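Local atomic coordinates of uncharacterized protein (Kribbella flavida, PDB entry 4GB5), a protein that is of unknown function but carries a SnoaL-like domain of the NTF2 clan, whose cone-shaped fold often encloses a ligand-binding or catalytic pocket. Residues A[14-27]-A[69-82]. Numbering follows the deposited sequence. Where two conformers were deposited one is given.
Sequences IELFGRYADIADLK and FGAFSATHHAITGH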
ATOM      1  N   ILE A  14      12.196  -0.132   7.093  1.00  8.15           N
ATOM      2  CA  ILE A  14      10.905   0.021   6.413  1.00  7.98           C
ATOM      3  C   ILE A  14      10.761   1.452   5.908  1.00 10.80           C
ATOM      4  O   ILE A  14      10.327   1.669   4.764  1.00  9.97           O
ATOM      5  CB  ILE A  14       9.721  -0.474   7.279  1.00  7.63           C
ATOM      6  CG1 ILE A  14       9.826  -1.970   7.440  1.00  7.48           C
ATOM      7  CG2 ILE A  14       8.364  -0.102   6.652  1.00  8.23           C
ATOM      8  CD1 ILE A  14       8.886  -2.603   8.410  1.00 10.47           C
ATOM      9  N   GLU A  15      11.105   2.427   6.719  1.00  7.97           N
ATOM     10  CA  GLU A  15      10.980   3.830   6.297  1.00  7.76           C
ATOM     11  C   GLU A  15      11.824   4.113   5.086  1.00  7.86           C
ATOM     12  O   GLU A  15      11.458   4.957   4.261  1.00  9.45           O
ATOM     13  CB  GLU A  15      11.380   4.737   7.452  1.00 10.68           C
ATOM     14  CG  GLU A  15      11.246   6.183   7.188  1.00 10.50           C
ATOM     15  CD  GLU A  15      11.419   7.010   8.441  1.00 14.99           C
ATOM     16  OE1 GLU A  15      10.465   7.136   9.252  1.00 15.74           O
ATOM     17  OE2 GLU A  15      12.543   7.523   8.612  1.00 24.63           O
ATOM     18  N   LEU A  16      12.960   3.443   4.917  1.00  7.83           N
ATOM     19  CA  LEU A  16      13.769   3.661   3.717  1.00  8.36           C
ATOM     20  C   LEU A  16      13.006   3.427   2.454  1.00  9.30           C
ATOM     21  O   LEU A  16      13.277   4.066   1.423  1.00  9.99           O
ATOM     22  CB  LEU A  16      14.957   2.716   3.615  1.00 13.04           C
ATOM     23  CG  LEU A  16      16.201   3.080   4.350  1.00 17.68           C
ATOM     24  CD1 LEU A  16      17.202   1.969   4.217  1.00 15.24           C
ATOM     25  CD2 LEU A  16      16.777   4.349   3.735  1.00 13.47           C
ATOM     26  N   PHE A  17      12.045   2.504   2.497  1.00  8.43           N
ATOM     27  CA  PHE A  17      11.227   2.248   1.321  1.00  6.94           C
ATOM     28  C   PHE A  17      10.267   3.393   1.021  1.00  8.59           C
ATOM     29  O   PHE A  17       9.919   3.607  -0.138  1.00  7.99           O
ATOM     30  CB  PHE A  17      10.489   0.906   1.455  1.00  8.72           C
ATOM     31  CG  PHE A  17      11.391  -0.235   1.244  1.00  6.31           C
ATOM     32  CD1 PHE A  17      11.480  -0.814  -0.030  1.00  6.75           C
ATOM     33  CD2 PHE A  17      12.202  -0.736   2.233  1.00  7.93           C
ATOM     34  CE1 PHE A  17      12.318  -1.869  -0.289  1.00  8.55           C
ATOM     35  CE2 PHE A  17      13.073  -1.762   1.978  1.00 10.30           C
ATOM     36  CZ  PHE A  17      13.135  -2.360   0.714  1.00  9.58           C
ATOM     37  N   GLY A  18       9.837   4.138   2.042  1.00  7.26           N
ATOM     38  CA  GLY A  18       9.074   5.367   1.818  1.00  6.81           C
ATOM     39  C   GLY A  18       9.926   6.410   1.097  1.00  7.21           C
ATOM     40  O   GLY A  18       9.486   7.021   0.123  1.00  8.53           O
ATOM     41  N   ARG A  19      11.149   6.598   1.574  0.51  8.35           N
ATOM     42  CA  ARG A  19      12.079   7.518   0.950  0.51  8.06           C
ATOM     43  C   ARG A  19      12.471   7.056  -0.458  0.51  8.91           C
ATOM     44  O   ARG A  19      12.653   7.882  -1.375  0.51  8.26           O
ATOM     45  CB  ARG A  19      13.318   7.694   1.831  0.51  7.07           C
ATOM     46  CG  ARG A  19      13.037   8.250   3.224  0.51 14.80           C
ATOM     47  CD  ARG A  19      14.302   8.819   3.842  0.51 23.12           C
ATOM     48  NE  ARG A  19      14.051  10.049   4.593  0.51 27.66           N
ATOM     49  CZ  ARG A  19      13.883  10.112   5.907  0.51 19.55           C
ATOM     50  NH1 ARG A  19      13.667  11.275   6.492  0.51 23.52           N
ATOM     51  NH2 ARG A  19      13.938   9.012   6.643  0.51 24.35           N
ATOM     52  N   TYR A  20      12.609   5.746  -0.656  1.00  9.24           N
ATOM     53  CA  TYR A  20      12.899   5.206  -1.979  1.00  7.47           C
ATOM     54  C   TYR A  20      11.810   5.581  -2.964  1.00  8.23           C
ATOM     55  O   TYR A  20      12.070   6.025  -4.095  1.00  9.12           O
ATOM     56  CB  TYR A  20      13.043   3.673  -1.913  1.00  8.49           C
ATOM     57  CG  TYR A  20      13.222   3.000  -3.281  1.00  9.42           C
ATOM     58  CD1 TYR A  20      14.455   2.788  -3.800  1.00  8.69           C
ATOM     59  CD2 TYR A  20      12.122   2.599  -4.044  1.00 13.94           C
ATOM     60  CE1 TYR A  20      14.639   2.197  -5.016  1.00 10.77           C
ATOM     61  CE2 TYR A  20      12.283   1.997  -5.262  1.00 16.15           C
ATOM     62  CZ  TYR A  20      13.546   1.793  -5.748  1.00 14.26           C
ATOM     63  OH  TYR A  20      13.718   1.198  -6.978  1.00 18.05           O
ATOM     64  N   ALA A  21      10.584   5.379  -2.556  1.00  6.46           N
ATOM     65  CA  ALA A  21       9.428   5.748  -3.402  1.00  6.06           C
ATOM     66  C   ALA A  21       9.368   7.223  -3.661  1.00  7.19           C
ATOM     67  O   ALA A  21       9.038   7.647  -4.763  1.00  8.61           O
ATOM     68  CB  ALA A  21       8.136   5.235  -2.796  1.00  8.38           C
ATOM     69  N   ASP A  22       9.788   8.002  -2.683  1.00  7.53           N
ATOM     70  CA  ASP A  22       9.841   9.445  -2.858  1.00  7.57           C
ATOM     71  C   ASP A  22      10.860   9.892  -3.921  1.00  7.58           C
ATOM     72  O   ASP A  22      10.609  10.854  -4.617  1.00  7.74           O
ATOM     73  CB  ASP A  22      10.231  10.140  -1.555  1.00  7.26           C
ATOM     74  CG  ASP A  22       9.129  10.122  -0.505  1.00 12.77           C
ATOM     75  OD1 ASP A  22       7.931  10.114  -0.908  1.00 11.59           O
ATOM     76  OD2 ASP A  22       9.469  10.211   0.718  1.00 13.78           O
ATOM     77  N   ILE A  23      12.001   9.207  -4.051  1.00  9.19           N
ATOM     78  CA  ILE A  23      12.977   9.559  -5.096  1.00  8.14           C
ATOM     79  C   ILE A  23      12.283   9.649  -6.428  1.00  9.63           C
ATOM     80  O   ILE A  23      12.376  10.669  -7.134  1.00  9.28           O
ATOM     81  CB  ILE A  23      14.139   8.533  -5.165  1.00  7.33           C
ATOM     82  CG1 ILE A  23      15.041   8.712  -3.950  1.00 11.81           C
ATOM     83  CG2 ILE A  23      14.983   8.730  -6.421  1.00  8.10           C
ATOM     84  CD1 ILE A  23      15.993   7.554  -3.702  1.00 15.39           C
ATOM     85  N   ALA A  24      11.599   8.581  -6.810  1.00  8.87           N
ATOM     86  CA  ALA A  24      10.962   8.555  -8.099  1.00  8.52           C
ATOM     87  C   ALA A  24       9.779   9.488  -8.149  1.00  7.76           C
ATOM     88  O   ALA A  24       9.634  10.268  -9.084  1.00 10.17           O
ATOM     89  CB  ALA A  24      10.519   7.160  -8.403  1.00 13.24           C
ATOM     90  N   ASP A  25       8.916   9.425  -7.154  1.00  5.98           N
ATOM     91  CA  ASP A  25       7.595  10.045  -7.284  1.00  7.46           C
ATOM     92  C   ASP A  25       7.633  11.552  -7.036  1.00  9.05           C
ATOM     93  O   ASP A  25       6.789  12.300  -7.568  1.00  9.31           O
ATOM     94  CB  ASP A  25       6.570   9.367  -6.368  1.00  7.70           C
ATOM     95  CG  ASP A  25       6.373   7.903  -6.666  1.00  7.43           C
ATOM     96  OD1 ASP A  25       6.670   7.454  -7.797  1.00  7.37           O
ATOM     97  OD2 ASP A  25       5.928   7.150  -5.758  1.00  7.82           O
ATOM     98  N   LEU A  26       8.615  12.023  -6.279  1.00  7.63           N
ATOM     99  CA  LEU A  26       8.891  13.484  -6.172  1.00  8.85           C
ATOM    100  C   LEU A  26       9.918  13.955  -7.196  1.00  9.80           C
ATOM    101  O   LEU A  26      10.199  15.141  -7.254  1.00 12.92           O
ATOM    102  CB  LEU A  26       9.422  13.840  -4.783  1.00 10.46           C
ATOM    103  CG  LEU A  26       8.518  13.572  -3.583  1.00 11.87           C
ATOM    104  CD1 LEU A  26       9.247  13.692  -2.263  1.00 15.46           C
ATOM    105  CD2 LEU A  26       7.282  14.467  -3.626  1.00 16.86           C
ATOM    106  N   LYS A  27      10.461  13.035  -7.991  0.54  9.60           N
ATOM    107  CA  LYS A  27      11.513  13.294  -8.999  0.54 11.03           C
ATOM    108  C   LYS A  27      12.722  14.027  -8.462  0.54  9.62           C
ATOM    109  O   LYS A  27      13.212  14.997  -9.055  0.54 12.59           O
ATOM    110  CB  LYS A  27      10.967  13.995 -10.240  0.54 14.02           C
ATOM    111  CG  LYS A  27      10.266  13.058 -11.197  0.54 10.56           C
ATOM    112  CD  LYS A  27       9.990  13.702 -12.535  0.54 13.84           C
ATOM    113  CE  LYS A  27       8.892  13.029 -13.317  0.54  9.51           C
ATOM    114  NZ  LYS A  27       8.644  13.722 -14.594  0.54 14.40           N
ATOM    115  N   PHE A  69      12.782   8.696 -15.808  1.00 17.08           N
ATOM    116  CA  PHE A  69      11.546   9.184 -15.215  1.00 17.94           C
ATOM    117  C   PHE A  69      11.125  10.522 -15.837  1.00 18.29           C
ATOM    118  O   PHE A  69       9.982  10.929 -15.723  1.00 18.94           O
ATOM    119  CB  PHE A  69      11.643   9.237 -13.666  1.00 16.14           C
ATOM    120  CG  PHE A  69      11.499   7.904 -13.004  1.00 22.29           C
ATOM    121  CD1 PHE A  69      10.252   7.317 -12.871  1.00 31.03           C
ATOM    122  CD2 PHE A  69      12.568   7.248 -12.452  1.00 23.08           C
ATOM    123  CE1 PHE A  69      10.114   6.061 -12.252  1.00 23.04           C
ATOM    124  CE2 PHE A  69      12.421   6.025 -11.839  1.00 24.02           C
ATOM    125  CZ  PHE A  69      11.174   5.445 -11.714  1.00 23.15           C
ATOM    126  N   GLY A  70      12.018  11.174 -16.572  1.00 20.85           N
ATOM    127  CA  GLY A  70      11.658  12.356 -17.341  1.00 23.33           C
ATOM    128  C   GLY A  70      10.652  12.115 -18.458  1.00 21.80           C
ATOM    129  O   GLY A  70      10.043  13.044 -18.991  1.00 26.09           O
ATOM    130  N   ALA A  71      10.467  10.852 -18.814  1.00 17.51           N
ATOM    131  CA  ALA A  71       9.499  10.469 -19.814  1.00 17.42           C
ATOM    132  C   ALA A  71       8.071  10.516 -19.252  1.00 16.09           C
ATOM    133  O   ALA A  71       7.126  10.493 -20.037  1.00 21.20           O
ATOM    134  CB  ALA A  71       9.788   9.091 -20.285  1.00 20.38           C
ATOM    135  N   PHE A  72       7.918  10.550 -17.926  1.00 11.46           N
ATOM    136  CA  PHE A  72       6.595  10.421 -17.295  1.00 10.08           C
ATOM    137  C   PHE A  72       6.079  11.692 -16.691  1.00 12.29           C
ATOM    138  O   PHE A  72       6.808  12.419 -16.011  1.00 15.12           O
ATOM    139  CB  PHE A  72       6.675   9.351 -16.205  1.00 10.23           C
ATOM    140  CG  PHE A  72       7.161   8.035 -16.736  1.00 12.99           C
ATOM    141  CD1 PHE A  72       6.466   7.409 -17.722  1.00 12.50           C
ATOM    142  CD2 PHE A  72       8.314   7.435 -16.268  1.00 20.98           C
ATOM    143  CE1 PHE A  72       6.882   6.217 -18.264  1.00 18.97           C
ATOM    144  CE2 PHE A  72       8.745   6.198 -16.830  1.00 17.49           C
ATOM    145  CZ  PHE A  72       8.043   5.627 -17.828  1.00 16.69           C
ATOM    146  N   SER A  73       4.789  11.959 -16.894  1.00 10.02           N
ATOM    147  CA  SER A  73       4.173  13.078 -16.223  1.00 10.42           C
ATOM    148  C   SER A  73       4.167  12.916 -14.710  1.00 11.10           C
ATOM    149  O   SER A  73       4.280  13.917 -13.941  1.00 14.23           O
ATOM    150  CB  SER A  73       2.745  13.217 -16.677  1.00 14.66           C
ATOM    151  OG  SER A  73       2.740  13.584 -18.017  1.00 21.77           O
ATOM    152  N   ALA A  74       3.964  11.680 -14.270  1.00 10.02           N
ATOM    153  CA  ALA A  74       3.938  11.353 -12.873  1.00 10.30           C
ATOM    154  C   ALA A  74       4.158   9.871 -12.733  1.00  7.77           C
ATOM    155  O   ALA A  74       3.943   9.110 -13.679  1.00  8.64           O
ATOM    156  CB  ALA A  74       2.609  11.727 -12.243  1.00 12.93           C
ATOM    157  N   THR A  75       4.576   9.474 -11.547  1.00  7.23           N
ATOM    158  CA  THR A  75       4.619   8.084 -11.170  1.00  6.89           C
ATOM    159  C   THR A  75       4.091   7.926  -9.756  1.00  7.78           C
ATOM    160  O   THR A  75       4.039   8.893  -8.994  1.00  9.11           O
ATOM    161  CB  THR A  75       6.019   7.487 -11.260  1.00  7.91           C
ATOM    162  OG1 THR A  75       6.914   8.220 -10.427  1.00  8.75           O
ATOM    163  CG2 THR A  75       6.577   7.515 -12.669  1.00  9.09           C
ATOM    164  N   HIS A  76       3.710   6.699  -9.391  1.00  7.94           N
ATOM    165  CA  HIS A  76       3.356   6.380  -8.025  1.00  6.28           C
ATOM    166  C   HIS A  76       3.792   4.950  -7.724  1.00  7.68           C
ATOM    167  O   HIS A  76       3.372   4.000  -8.384  1.00  7.23           O
ATOM    168  CB  HIS A  76       1.842   6.495  -7.770  1.00  6.26           C
ATOM    169  CG  HIS A  76       1.471   6.447  -6.318  1.00  6.55           C
ATOM    170  ND1 HIS A  76       1.570   7.560  -5.515  1.00  7.54           N
ATOM    171  CD2 HIS A  76       1.038   5.444  -5.536  1.00  9.37           C
ATOM    172  CE1 HIS A  76       1.204   7.237  -4.292  1.00  6.96           C
ATOM    173  NE2 HIS A  76       0.886   5.964  -4.276  1.00  7.06           N
ATOM    174  N   HIS A  77       4.645   4.835  -6.716  1.00  8.03           N
ATOM    175  CA  HIS A  77       5.095   3.558  -6.213  1.00  6.06           C
ATOM    176  C   HIS A  77       4.436   3.280  -4.898  1.00  7.30           C
ATOM    177  O   HIS A  77       4.714   3.994  -3.935  1.00  8.23           O
ATOM    178  CB  HIS A  77       6.620   3.530  -6.021  1.00  7.63           C
ATOM    179  CG  HIS A  77       7.389   3.587  -7.292  1.00  7.91           C
ATOM    180  ND1 HIS A  77       7.393   4.701  -8.087  1.00  8.21           N
ATOM    181  CD2 HIS A  77       8.214   2.693  -7.883  1.00  8.04           C
ATOM    182  CE1 HIS A  77       8.155   4.483  -9.150  1.00  9.48           C
ATOM    183  NE2 HIS A  77       8.678   3.272  -9.041  1.00 12.06           N
ATOM    184  N   ALA A  78       3.626   2.215  -4.842  1.00  6.67           N
ATOM    185  CA  ALA A  78       3.011   1.768  -3.601  1.00  5.75           C
ATOM    186  C   ALA A  78       3.748   0.518  -3.154  1.00  5.22           C
ATOM    187  O   ALA A  78       3.587  -0.564  -3.751  1.00  6.53           O
ATOM    188  CB  ALA A  78       1.550   1.488  -3.843  1.00  8.22           C
ATOM    189  N   ILE A  79       4.545   0.652  -2.112  1.00  4.44           N
ATOM    190  CA  ILE A  79       5.393  -0.446  -1.589  1.00  5.14           C
ATOM    191  C   ILE A  79       4.806  -0.894  -0.259  1.00  6.22           C
ATOM    192  O   ILE A  79       4.603  -0.096   0.667  1.00  6.66           O
ATOM    193  CB  ILE A  79       6.846  -0.001  -1.457  1.00  5.55           C
ATOM    194  CG1 ILE A  79       7.303   0.632  -2.773  1.00  6.99           C
ATOM    195  CG2 ILE A  79       7.748  -1.141  -1.000  1.00  7.48           C
ATOM    196  CD1 ILE A  79       8.719   1.129  -2.757  1.00  9.97           C
ATOM    197  N   THR A  80       4.521  -2.190  -0.173  1.00  5.42           N
ATOM    198  CA  THR A  80       3.790  -2.740   0.940  1.00  5.13           C
ATOM    199  C   THR A  80       4.337  -4.092   1.343  1.00  6.07           C
ATOM    200  O   THR A  80       5.148  -4.707   0.615  1.00  5.79           O
ATOM    201  CB  THR A  80       2.309  -2.943   0.550  1.00  5.78           C
ATOM    202  OG1 THR A  80       2.203  -3.868  -0.551  1.00  6.95           O
ATOM    203  CG2 THR A  80       1.668  -1.669   0.167  1.00  7.42           C
ATOM    204  N   GLY A  81       3.927  -4.614   2.495  1.00  6.15           N
ATOM    205  CA  GLY A  81       4.214  -6.015   2.790  1.00  5.33           C
ATOM    206  C   GLY A  81       5.664  -6.338   3.088  1.00  5.84           C
ATOM    207  O   GLY A  81       6.143  -7.420   2.769  1.00  7.56           O
ATOM    208  N   HIS A  82       6.367  -5.445   3.771  1.00  5.66           N
ATOM    209  CA  HIS A  82       7.804  -5.604   4.027  1.00  6.62           C
ATOM    210  C   HIS A  82       8.087  -6.804   4.911  1.00  6.60           C
ATOM    211  O   HIS A  82       7.513  -6.934   5.989  1.00  8.81           O
ATOM    212  CB  HIS A  82       8.391  -4.337   4.663  1.00  5.44           C
ATOM    213  CG  HIS A  82       7.939  -3.085   3.996  1.00  6.22           C
ATOM    214  ND1 HIS A  82       6.682  -2.562   4.220  1.00  7.74           N
ATOM    215  CD2 HIS A  82       8.566  -2.244   3.144  1.00  8.11           C
ATOM    216  CE1 HIS A  82       6.566  -1.446   3.528  1.00  6.26           C
ATOM    217  NE2 HIS A  82       7.675  -1.246   2.842  1.00  7.13           N
TER
HETATM  218  O   HOH W   1       8.149  10.440 -11.310  1.00 18.53           O
HETATM  219  O   HOH W   2       5.602  11.877 -10.117  1.00 14.93           O
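Asp25 grips strand 74-82 through both carboxylate oxygens. Asp25 OD2 accepts the backbone N-H of His77 on its syn side, with N at 2.8 Å. Asp25 OD1 takes two donors: ND1 of His77 on the syn side at 2.9 Å, near the imidazole plane, and OG1 of Thr75 on the anti side at 2.8 Å. In this NTF2-like fold, the N-terminal helix runs nearly antiparallel, at 167°, to a strand at the edge of the sheet within this chain. NE2 of His96 of the second subunit also hydrogen-bonds to Asp25 OD2, so the carboxylate lies at the subunit interface. An asparagine here would probably put an NH2 where an acceptor is needed and leave His77 N, or both His77 ND1 and Thr75 OG1, without a partner. Beyond the helix, Lys27 closes a Schellman motif. The extended chain of Lys27 carries NZ to Phe72 O at 2.7 Å, nearly in line with the C=O bond. One water bridges Ala24 O and Thr75 OG1; another joins Asp25 O to Thr75 N. Apolar packing continues along the helix; Ala24 CB lies over one face of the Phe69 ring. Ile79 CD1 reaches Tyr20 CD2 at 3.9 Å. The edge of His82 meets the face of Phe17 in an offset edge-to-face pair. Ile14 CG2, swung opposite the backbone N, sits 3.8 Å from the centroid of the His82 ring.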